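Local coordinates for protein glutathione synthetase-like effector 30 (Gpa-GSS30-apo) (Globodera pallida, PDB 5OET) that serves as a glutathione synthetase-like effector of a plant-parasitic nematode, apparently neofunctionalised from the housekeeping ligase that joins gamma-glutamylcysteine to glycine at the expense of ATP, at residues K146-M151 and P340-L345; E231-A236 and V310-L315; K278-T283 and D304-A309; F328-D331 and I336-P339. All blocks are in the same frame, centred on the assembly; numbering follows the deposited sequence.

Contact 1. Residues K146-M151 and P340-L345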
# COMPACT_ATOMS: atom_id res chain seq x y z
N LYS A 146 -25.09 33.84 9.23
CA LYS A 146 -25.20 34.19 10.66
C LYS A 146 -23.83 34.08 11.36
O LYS A 146 -23.44 34.99 12.08
CB LYS A 146 -26.28 33.31 11.33
CG LYS A 146 -26.25 33.13 12.84
CD LYS A 146 -26.46 34.43 13.62
CE LYS A 146 -26.19 34.19 15.11
NZ LYS A 146 -26.40 35.38 15.98
N ARG A 147 -23.11 32.99 11.12
CA ARG A 147 -21.78 32.77 11.70
C ARG A 147 -20.74 33.78 11.21
O ARG A 147 -20.15 34.51 12.01
CB ARG A 147 -21.29 31.37 11.40
CG ARG A 147 -22.12 30.25 12.00
CD ARG A 147 -21.67 29.92 13.40
NE ARG A 147 -22.31 28.69 13.86
CZ ARG A 147 -22.03 28.05 14.99
NH1 ARG A 147 -21.11 28.51 15.84
NH2 ARG A 147 -22.68 26.92 15.27
N LEU A 148 -20.51 33.82 9.90
CA LEU A 148 -19.52 34.73 9.28
C LEU A 148 -19.68 36.20 9.71
O LEU A 148 -18.70 36.94 9.82
CB LEU A 148 -19.58 34.61 7.75
CG LEU A 148 -18.71 33.57 7.03
CD1 LEU A 148 -18.68 32.24 7.74
CD2 LEU A 148 -19.20 33.37 5.61
N ASP A 149 -20.93 36.59 9.98
CA ASP A 149 -21.29 37.93 10.48
C ASP A 149 -20.75 38.21 11.90
O ASP A 149 -20.42 39.36 12.22
CB ASP A 149 -22.83 38.16 10.45
CG ASP A 149 -23.37 38.63 9.07
OD1 ASP A 149 -22.65 38.65 8.05
OD2 ASP A 149 -24.57 38.99 9.02
N GLY A 150 -20.66 37.19 12.76
CA GLY A 150 -20.00 37.32 14.07
C GLY A 150 -18.53 37.71 14.02
O GLY A 150 -18.00 38.31 14.97
N MET A 151 -17.87 37.37 12.90
CA MET A 151 -16.45 37.65 12.65
C MET A 151 -16.26 38.87 11.73
O MET A 151 -16.42 40.03 12.14
CB MET A 151 -15.82 36.41 11.99
CG MET A 151 -16.07 35.09 12.73
SD MET A 151 -16.11 33.62 11.67
CE MET A 151 -14.45 33.58 10.98
N PRO A 340 -10.86 28.52 4.64
CA PRO A 340 -11.79 29.03 5.64
C PRO A 340 -13.24 28.89 5.23
O PRO A 340 -13.53 28.66 4.06
CB PRO A 340 -11.38 30.50 5.81
CG PRO A 340 -10.43 30.81 4.70
CD PRO A 340 -9.85 29.51 4.23
N TYR A 341 -14.15 29.04 6.18
CA TYR A 341 -15.57 28.75 5.95
C TYR A 341 -16.22 29.56 4.84
O TYR A 341 -17.09 29.04 4.15
CB TYR A 341 -16.39 28.84 7.25
CG TYR A 341 -16.73 27.49 7.79
CD1 TYR A 341 -17.75 26.74 7.21
CD2 TYR A 341 -16.00 26.91 8.84
CE1 TYR A 341 -18.06 25.47 7.68
CE2 TYR A 341 -16.32 25.65 9.33
CZ TYR A 341 -17.35 24.93 8.73
OH TYR A 341 -17.70 23.67 9.18
N ILE A 342 -15.78 30.80 4.65
CA ILE A 342 -16.28 31.67 3.55
C ILE A 342 -16.31 30.97 2.19
O ILE A 342 -17.19 31.26 1.36
CB ILE A 342 -15.48 33.00 3.47
CG1 ILE A 342 -16.11 33.97 2.47
CG2 ILE A 342 -14.03 32.78 3.06
CD1 ILE A 342 -17.51 34.40 2.83
N PHE A 343 -15.38 30.04 1.97
CA PHE A 343 -15.30 29.32 0.69
C PHE A 343 -16.45 28.36 0.49
O PHE A 343 -16.81 28.08 -0.66
CB PHE A 343 -13.97 28.60 0.56
CG PHE A 343 -12.84 29.50 0.20
CD1 PHE A 343 -12.31 30.36 1.13
CD2 PHE A 343 -12.32 29.50 -1.06
CE1 PHE A 343 -11.26 31.20 0.82
CE2 PHE A 343 -11.27 30.33 -1.38
CZ PHE A 343 -10.74 31.19 -0.44
N ALA A 344 -17.02 27.85 1.58
CA ALA A 344 -18.22 27.02 1.49
C ALA A 344 -19.41 27.79 0.89
O ALA A 344 -20.22 27.20 0.18
CB ALA A 344 -18.61 26.48 2.85
N LEU A 345 -19.49 29.09 1.17
CA LEU A 345 -20.50 29.96 0.57
C LEU A 345 -20.24 30.20 -0.95
O LEU A 345 -21.17 30.24 -1.75
CB LEU A 345 -20.57 31.30 1.34
CG LEU A 345 -21.74 32.24 1.07
CD1 LEU A 345 -23.07 31.59 1.36
CD2 LEU A 345 -21.59 33.50 1.91
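Leu148 is the bump of this contact, and the hollow that receives it is built by Tyr341, Ile342 and Leu345. Its two methyl branches divide the work. CD1 of Leu148 lies beside CB of Tyr341, 4.1 Å away, at the root of the tyrosine side chain and not at its ring. CD2 meets CD1 of Ile342 at 3.4 Å, methyl against methyl, while CD2 of Leu345 forms a looser wall 4.4 Å from the same CD2 of Leu148. The leucine crosses both Tyr341 and Ile342 at about a right angle, and its fork of two methyls lets one short side chain serve several partners. Ile342 holds CG1 anti to its backbone N (chi1 -172°), and chi2 (62°) then brings CD1 up to the leucine. Tyr341 starts toward the helix, but its ring turns off to stack on Phe328 of helix 325-331. The backbones stay apart, with CA of Leu148 7.3 Å from CA of Ile342, as suits a contact made almost wholly by side chains. Tyr122 and Leu125 of helix 122-127 add to the same apolar patch, whereas Arg147, one residue before the leucine, faces another way and forms a salt bridge with Asp325. The result is a helix-to-helix apolar contact, a leucine knob of helix 141-150 set against the weakly bonded turn 342-345, within the fold of the eukaryotic glutathione synthase family.

Contact 2. Residues E231-A236 and V310-L315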
# COMPACT_ATOMS: atom_id res chain seq x y z
N GLU A 231 3.14 19.77 -0.89
CA GLU A 231 3.88 20.99 -1.24
C GLU A 231 3.14 22.26 -0.85
O GLU A 231 3.78 23.26 -0.55
CB GLU A 231 4.20 21.06 -2.73
CG GLU A 231 5.25 20.07 -3.23
CD GLU A 231 5.31 19.95 -4.78
OE1 GLU A 231 6.39 19.59 -5.30
OE2 GLU A 231 4.28 20.22 -5.48
N THR A 232 1.81 22.22 -0.86
CA THR A 232 0.98 23.37 -0.51
C THR A 232 0.85 23.56 1.01
O THR A 232 0.84 24.69 1.50
CB THR A 232 -0.42 23.24 -1.16
OG1 THR A 232 -0.27 23.06 -2.58
CG2 THR A 232 -1.26 24.48 -0.92
N LEU A 233 0.73 22.45 1.75
CA LEU A 233 0.78 22.47 3.22
C LEU A 233 2.13 22.98 3.76
O LEU A 233 2.16 23.78 4.69
CB LEU A 233 0.49 21.08 3.81
CG LEU A 233 -0.98 20.62 3.83
CD1 LEU A 233 -1.04 19.12 4.07
CD2 LEU A 233 -1.79 21.38 4.88
N TYR A 234 3.23 22.49 3.18
CA TYR A 234 4.57 22.99 3.51
C TYR A 234 4.69 24.51 3.30
O TYR A 234 5.22 25.21 4.16
CB TYR A 234 5.62 22.28 2.67
CG TYR A 234 7.05 22.71 2.96
CD1 TYR A 234 7.65 22.37 4.14
CD2 TYR A 234 7.80 23.42 2.03
CE1 TYR A 234 8.98 22.71 4.40
CE2 TYR A 234 9.10 23.80 2.31
CZ TYR A 234 9.68 23.44 3.49
OH TYR A 234 10.96 23.81 3.74
N GLN A 235 4.21 25.01 2.17
CA GLN A 235 4.22 26.45 1.91
C GLN A 235 3.32 27.20 2.88
O GLN A 235 3.66 28.29 3.26
CB GLN A 235 3.82 26.78 0.47
CG GLN A 235 4.78 26.31 -0.60
CD GLN A 235 6.11 27.02 -0.53
OE1 GLN A 235 6.18 28.24 -0.43
NE2 GLN A 235 7.18 26.25 -0.59
N ALA A 236 2.18 26.63 3.28
CA ALA A 236 1.33 27.24 4.30
C ALA A 236 2.02 27.32 5.67
O ALA A 236 1.99 28.36 6.34
CB ALA A 236 0.00 26.51 4.42
N VAL A 310 -1.41 25.39 10.65
CA VAL A 310 -2.37 25.04 9.62
C VAL A 310 -3.38 24.09 10.20
O VAL A 310 -2.99 23.11 10.80
CB VAL A 310 -1.68 24.31 8.46
CG1 VAL A 310 -2.66 24.02 7.32
CG2 VAL A 310 -0.49 25.11 7.97
N VAL A 311 -4.67 24.36 10.01
CA VAL A 311 -5.69 23.36 10.32
C VAL A 311 -6.18 22.73 9.02
O VAL A 311 -6.94 23.33 8.27
CB VAL A 311 -6.85 23.91 11.14
CG1 VAL A 311 -7.88 22.82 11.40
CG2 VAL A 311 -6.35 24.42 12.46
N PHE A 312 -5.73 21.51 8.76
CA PHE A 312 -6.14 20.78 7.59
C PHE A 312 -7.44 20.06 7.94
O PHE A 312 -7.45 19.08 8.66
CB PHE A 312 -4.98 19.88 7.17
CG PHE A 312 -5.07 19.38 5.74
CD1 PHE A 312 -5.60 20.15 4.70
CD2 PHE A 312 -4.57 18.12 5.44
CE1 PHE A 312 -5.64 19.65 3.40
CE2 PHE A 312 -4.62 17.61 4.14
CZ PHE A 312 -5.15 18.37 3.12
N ASP A 313 -8.56 20.63 7.48
CA ASP A 313 -9.92 20.10 7.70
C ASP A 313 -10.15 18.87 6.79
O ASP A 313 -10.11 18.96 5.55
CB ASP A 313 -11.03 21.16 7.42
CG ASP A 313 -11.65 21.78 8.72
OD1 ASP A 313 -11.89 21.02 9.67
OD2 ASP A 313 -11.93 23.02 8.79
N ARG A 314 -10.41 17.73 7.41
CA ARG A 314 -10.77 16.52 6.71
C ARG A 314 -12.09 16.02 7.30
O ARG A 314 -12.24 14.86 7.66
CB ARG A 314 -9.63 15.49 6.83
CG ARG A 314 -8.24 16.05 6.55
CD ARG A 314 -7.97 16.31 5.08
NE ARG A 314 -7.55 15.08 4.41
CZ ARG A 314 -7.92 14.67 3.19
NH1 ARG A 314 -7.45 13.51 2.72
NH2 ARG A 314 -8.77 15.39 2.44
N LEU A 315 -13.04 16.96 7.39
CA LEU A 315 -14.37 16.76 7.95
C LEU A 315 -14.31 16.45 9.46
O LEU A 315 -14.26 17.34 10.33
CB LEU A 315 -15.12 15.66 7.16
CG LEU A 315 -16.62 15.82 6.89
CD1 LEU A 315 -16.80 16.97 5.91
CD2 LEU A 315 -17.29 14.54 6.39
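Leu233 lays its CD1 methyl over one face of the Phe312 ring, 4.1 Å from the ring centroid and 21° off the normal, a CH-pi contact. The methyl is shifted toward the rim, on the side of CD2 and CE2. The other branch is busy too: CD2 of Leu233 packs 3.7 Å from CG1 of Val310, and so a single leucine spans two alternate residues of the strand. One turn along the helix, Ala236 offers its CB to CG2 of Val310 at 3.8 Å; a methyl is all the side chain needed where the helix comes nearest, the CA atoms of Ala236 and Val310 being 6.8 Å apart. Val310 has CG1 anti to its backbone N (chi1 -176°), which aims CG1 at Leu233 and CG2 at Ala236.

The opposite face of the Phe312 ring carries CD of Arg314, 3.7 Å above the plane, while the guanidinium beyond it bonds to Ser262 and to the carbonyl of Ile191. The ring of Phe249, on neighbouring strand 246-251, meets Phe312 at about a right angle. Helix 225-240 and strand 306-314 run nearly antiparallel, 150° between the directions of the short segments, with axes 9.8 Å apart, the usual layering of a helix on the parallel part of a mixed sheet in an alpha/beta domain.

No hydrogen bond joins the two segments. With all four touching residues buried and apolar, the contact should owe its stability to exclusion of water and to dispersion, with the ring face giving the leucine methyl a polarisable surface.

Contact 3. Residues K278-T283 and D304-A309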
# COMPACT_ATOMS: atom_id res chain seq x y z
N LYS A 278 5.92 18.40 12.38
CA LYS A 278 5.01 17.54 13.12
C LYS A 278 3.60 17.77 12.59
O LYS A 278 3.15 18.90 12.44
CB LYS A 278 5.09 17.77 14.62
CG LYS A 278 6.43 17.38 15.25
CD LYS A 278 6.65 18.08 16.61
CE LYS A 278 7.07 19.54 16.46
NZ LYS A 278 7.00 20.35 17.72
N CYS A 279 2.93 16.68 12.30
CA CYS A 279 1.56 16.66 11.88
C CYS A 279 0.82 15.94 12.99
O CYS A 279 1.21 14.84 13.36
CB CYS A 279 1.44 15.87 10.56
SG CYS A 279 2.25 16.67 9.13
N ARG A 280 -0.24 16.54 13.52
CA ARG A 280 -0.93 15.95 14.64
C ARG A 280 -2.33 15.55 14.25
O ARG A 280 -3.10 16.37 13.81
CB ARG A 280 -0.91 16.94 15.81
CG ARG A 280 0.49 17.31 16.24
CD ARG A 280 1.21 16.16 16.96
NE ARG A 280 1.49 16.57 18.35
CZ ARG A 280 0.84 16.17 19.45
NH1 ARG A 280 -0.15 15.28 19.41
NH2 ARG A 280 1.19 16.66 20.61
N PHE A 281 -2.64 14.26 14.38
CA PHE A 281 -3.93 13.71 13.98
C PHE A 281 -4.87 13.65 15.16
O PHE A 281 -4.62 12.90 16.10
CB PHE A 281 -3.78 12.32 13.37
CG PHE A 281 -3.33 12.37 11.96
CD1 PHE A 281 -2.07 12.88 11.64
CD2 PHE A 281 -4.17 11.95 10.94
CE1 PHE A 281 -1.66 12.95 10.34
CE2 PHE A 281 -3.75 12.01 9.62
CZ PHE A 281 -2.49 12.51 9.32
N ILE A 282 -5.95 14.43 15.07
CA ILE A 282 -6.93 14.57 16.15
C ILE A 282 -8.34 14.40 15.55
O ILE A 282 -8.57 14.85 14.43
CB ILE A 282 -6.71 15.94 16.87
CG1 ILE A 282 -7.19 15.89 18.31
CG2 ILE A 282 -7.38 17.12 16.16
CD1 ILE A 282 -7.02 17.21 19.03
N THR A 283 -9.26 13.75 16.25
CA THR A 283 -10.66 13.81 15.83
C THR A 283 -11.26 15.09 16.35
O THR A 283 -10.71 15.71 17.26
CB THR A 283 -11.56 12.68 16.34
OG1 THR A 283 -11.71 12.77 17.75
CG2 THR A 283 -11.03 11.35 15.96
N ASP A 304 -2.35 22.65 25.24
CA ASP A 304 -1.73 23.78 25.94
C ASP A 304 -0.24 24.05 25.61
O ASP A 304 0.33 24.96 26.19
CB ASP A 304 -1.91 23.61 27.45
CG ASP A 304 -3.29 23.08 27.81
OD1 ASP A 304 -4.26 23.88 27.88
OD2 ASP A 304 -3.39 21.85 28.00
N LYS A 305 0.34 23.32 24.66
CA LYS A 305 1.78 23.39 24.38
C LYS A 305 2.16 23.73 22.91
O LYS A 305 3.18 24.39 22.67
CB LYS A 305 2.40 22.06 24.78
CG LYS A 305 3.92 22.00 24.77
CD LYS A 305 4.37 20.58 25.02
CE LYS A 305 5.89 20.45 25.04
NZ LYS A 305 6.34 19.02 24.93
N PHE A 306 1.37 23.28 21.94
CA PHE A 306 1.74 23.37 20.54
C PHE A 306 0.89 24.37 19.80
O PHE A 306 -0.32 24.26 19.78
CB PHE A 306 1.62 22.01 19.88
CG PHE A 306 2.62 21.03 20.38
CD1 PHE A 306 3.96 21.12 20.00
CD2 PHE A 306 2.25 20.01 21.27
CE1 PHE A 306 4.90 20.22 20.49
CE2 PHE A 306 3.18 19.11 21.76
CZ PHE A 306 4.51 19.21 21.36
N VAL A 307 1.56 25.33 19.16
CA VAL A 307 0.90 26.28 18.30
C VAL A 307 0.60 25.55 16.99
O VAL A 307 1.35 24.69 16.54
CB VAL A 307 1.73 27.56 18.11
CG1 VAL A 307 0.98 28.59 17.29
CG2 VAL A 307 2.06 28.17 19.48
N VAL A 308 -0.57 25.82 16.42
CA VAL A 308 -1.02 25.15 15.22
C VAL A 308 -0.95 26.18 14.11
O VAL A 308 -1.63 27.20 14.18
CB VAL A 308 -2.46 24.63 15.36
CG1 VAL A 308 -2.96 24.04 14.06
CG2 VAL A 308 -2.56 23.59 16.46
N ALA A 309 -0.11 25.91 13.12
CA ALA A 309 0.09 26.80 11.97
C ALA A 309 -1.01 26.64 10.91
O ALA A 309 -1.47 27.62 10.33
CB ALA A 309 1.45 26.55 11.34
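Lys278 NZ is held by a salt bridge to Glu244, and from there it also reaches the Phe306 ring, 3.5 Å from CE1. A bend at chi3 (-77°) turns the end of an otherwise extended lysine chain toward this position. Arg280, two residues on and facing the same way along the strand, brings a second basic group to the ring: its NH2 lies 3.4 Å from CE2 of Phe306. Both basic groups come to the same side of the ring, one near CE1 and one near CE2. CE2 of Phe306 lies at the edge of the guanidinium, near its plane, and the two planes are 76° apart. Two bends, at chi2 and chi3, fold the arginine into that pose.

Strand 246-251 pairs in parallel with strand 279-283 and with the later part of strand 306-314, residues 310-314; with helix 259-270 and strand 279-283 it makes a beta-alpha-beta crossover. The chain bends at Ala309, and 306-308 pairs instead with strand 300-302. The CA atoms of Arg280 and Val308 are 9.2 Å apart, and long side chains are needed to cross the gap. Phe306 enters the strand at a classic beta bulge, where it and Lys305 both face Leu302; CG of Lys305 covers the opposite ring face, 4.2 Å above the plane. The other nitrogen of Arg280, NH1, forms a salt bridge with Glu49 of the second subunit, whose Ile46 packs on the same side chain.

Contact 4. Residues F328-D331 and I336-P339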
# COMPACT_ATOMS: atom_id res chain seq x y z
N PHE A 328 -15.75 27.09 14.26
CA PHE A 328 -15.69 28.55 14.05
C PHE A 328 -14.77 29.23 15.07
O PHE A 328 -14.20 30.28 14.76
CB PHE A 328 -17.09 29.16 13.99
CG PHE A 328 -17.77 28.94 12.66
CD1 PHE A 328 -18.32 27.69 12.33
CD2 PHE A 328 -17.85 29.96 11.71
CE1 PHE A 328 -18.93 27.47 11.10
CE2 PHE A 328 -18.47 29.75 10.49
CZ PHE A 328 -19.01 28.51 10.18
N VAL A 329 -14.61 28.63 16.25
CA VAL A 329 -13.50 28.99 17.16
C VAL A 329 -12.13 28.76 16.47
O VAL A 329 -11.24 29.59 16.58
CB VAL A 329 -13.61 28.26 18.53
CG1 VAL A 329 -12.29 28.24 19.29
CG2 VAL A 329 -14.71 28.90 19.37
N ILE A 330 -11.98 27.65 15.75
CA ILE A 330 -10.80 27.44 14.90
C ILE A 330 -10.75 28.46 13.75
O ILE A 330 -9.68 28.98 13.42
CB ILE A 330 -10.78 26.01 14.30
CG1 ILE A 330 -10.62 24.96 15.40
CG2 ILE A 330 -9.65 25.86 13.28
CD1 ILE A 330 -11.11 23.59 14.99
N ASP A 331 -11.89 28.72 13.11
CA ASP A 331 -11.95 29.63 11.96
C ASP A 331 -11.58 31.07 12.32
O ASP A 331 -10.97 31.76 11.50
CB ASP A 331 -13.35 29.59 11.30
CG ASP A 331 -13.29 29.85 9.80
OD1 ASP A 331 -13.27 31.02 9.37
OD2 ASP A 331 -13.24 28.85 9.04
N ILE A 336 -3.86 28.95 9.70
CA ILE A 336 -4.28 28.97 8.32
C ILE A 336 -5.31 27.85 8.16
O ILE A 336 -5.09 26.74 8.61
CB ILE A 336 -3.10 28.77 7.36
CG1 ILE A 336 -2.12 29.94 7.52
CG2 ILE A 336 -3.60 28.69 5.93
CD1 ILE A 336 -0.83 29.76 6.74
N LYS A 337 -6.46 28.17 7.57
CA LYS A 337 -7.54 27.21 7.31
C LYS A 337 -7.47 26.76 5.86
O LYS A 337 -6.84 27.42 5.03
CB LYS A 337 -8.92 27.81 7.59
CG LYS A 337 -9.40 27.66 9.03
CD LYS A 337 -8.63 28.52 10.00
CE LYS A 337 -8.84 30.00 9.75
NZ LYS A 337 -8.27 30.83 10.85
N THR A 338 -8.13 25.65 5.56
CA THR A 338 -7.91 24.88 4.31
C THR A 338 -9.22 24.38 3.67
O THR A 338 -9.41 23.16 3.58
CB THR A 338 -7.02 23.64 4.60
OG1 THR A 338 -7.74 22.73 5.46
CG2 THR A 338 -5.66 24.03 5.26
N PRO A 339 -10.12 25.25 3.21
CA PRO A 339 -9.99 26.68 3.29
C PRO A 339 -10.90 27.22 4.38
O PRO A 339 -11.65 26.45 4.97
CB PRO A 339 -10.47 27.12 1.90
CG PRO A 339 -11.51 26.11 1.54
CD PRO A 339 -11.28 24.88 2.39
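The C-terminal end of helix 325-331 meets short strand 336-337 across a four-residue loop, and one lysine makes the connection. NZ of Lys337 donates to the backbone O of Asp331 at 2.9 Å and, weakly, to O of Ile330 at 3.5 Å. The strongest partner of the ammonium group is the carbonyl of Ala335, in the intervening loop. The bond to Asp331 is approached from above: NZ stands 55° out of the carbonyl plane, with a C=O...N angle of 115°, and so does not lie on a lone pair. Bends at chi2 and chi3 (65°) curl the lysine, while an extended last torsion carries its tip to the helix end. The methylenes touch as they pass. CD of Lys337 lies 4.3 Å from CG2 of Ile330, and CG lies 4.0 Å from OD2 of Asp331, the two side chains crossing at a slant. That carboxylate does not pair with the lysine, for OD1 of Asp331 is 5.2 Å from NZ; instead its OD2 accepts the backbone N of Tyr341. Lysine suits the site because its apolar stem can lie buried against isoleucine while its tip serves the last carbonyls of the helix. Those carbonyls carry the negative end of the helix dipole, so a buried ammonium group here is probably stabilised by several partial charges, with the nearby aspartate adding a longer-range attraction.

From the N terminus, segment 146-151 opens contact 1, which embraces the other three. Segment 231-236 then opens contact 2, and 278-283 opens contact 3. Strand 306-314 closes both in turn, contact 3 first at 304-309 and contact 2 directly after at 310-315, so contact 3 lies within contact 2. Contact 4 follows in series, a short loop from 328-331 to 336-339, before 340-345 closes contact 1. None of the loops cross. Strand 336-337 pairs in parallel with strand 306-314, tying contact 4 to contacts 2 and 3, whereas contact 1 touches contact 4 alone and joins this sheet region to the helices beside it.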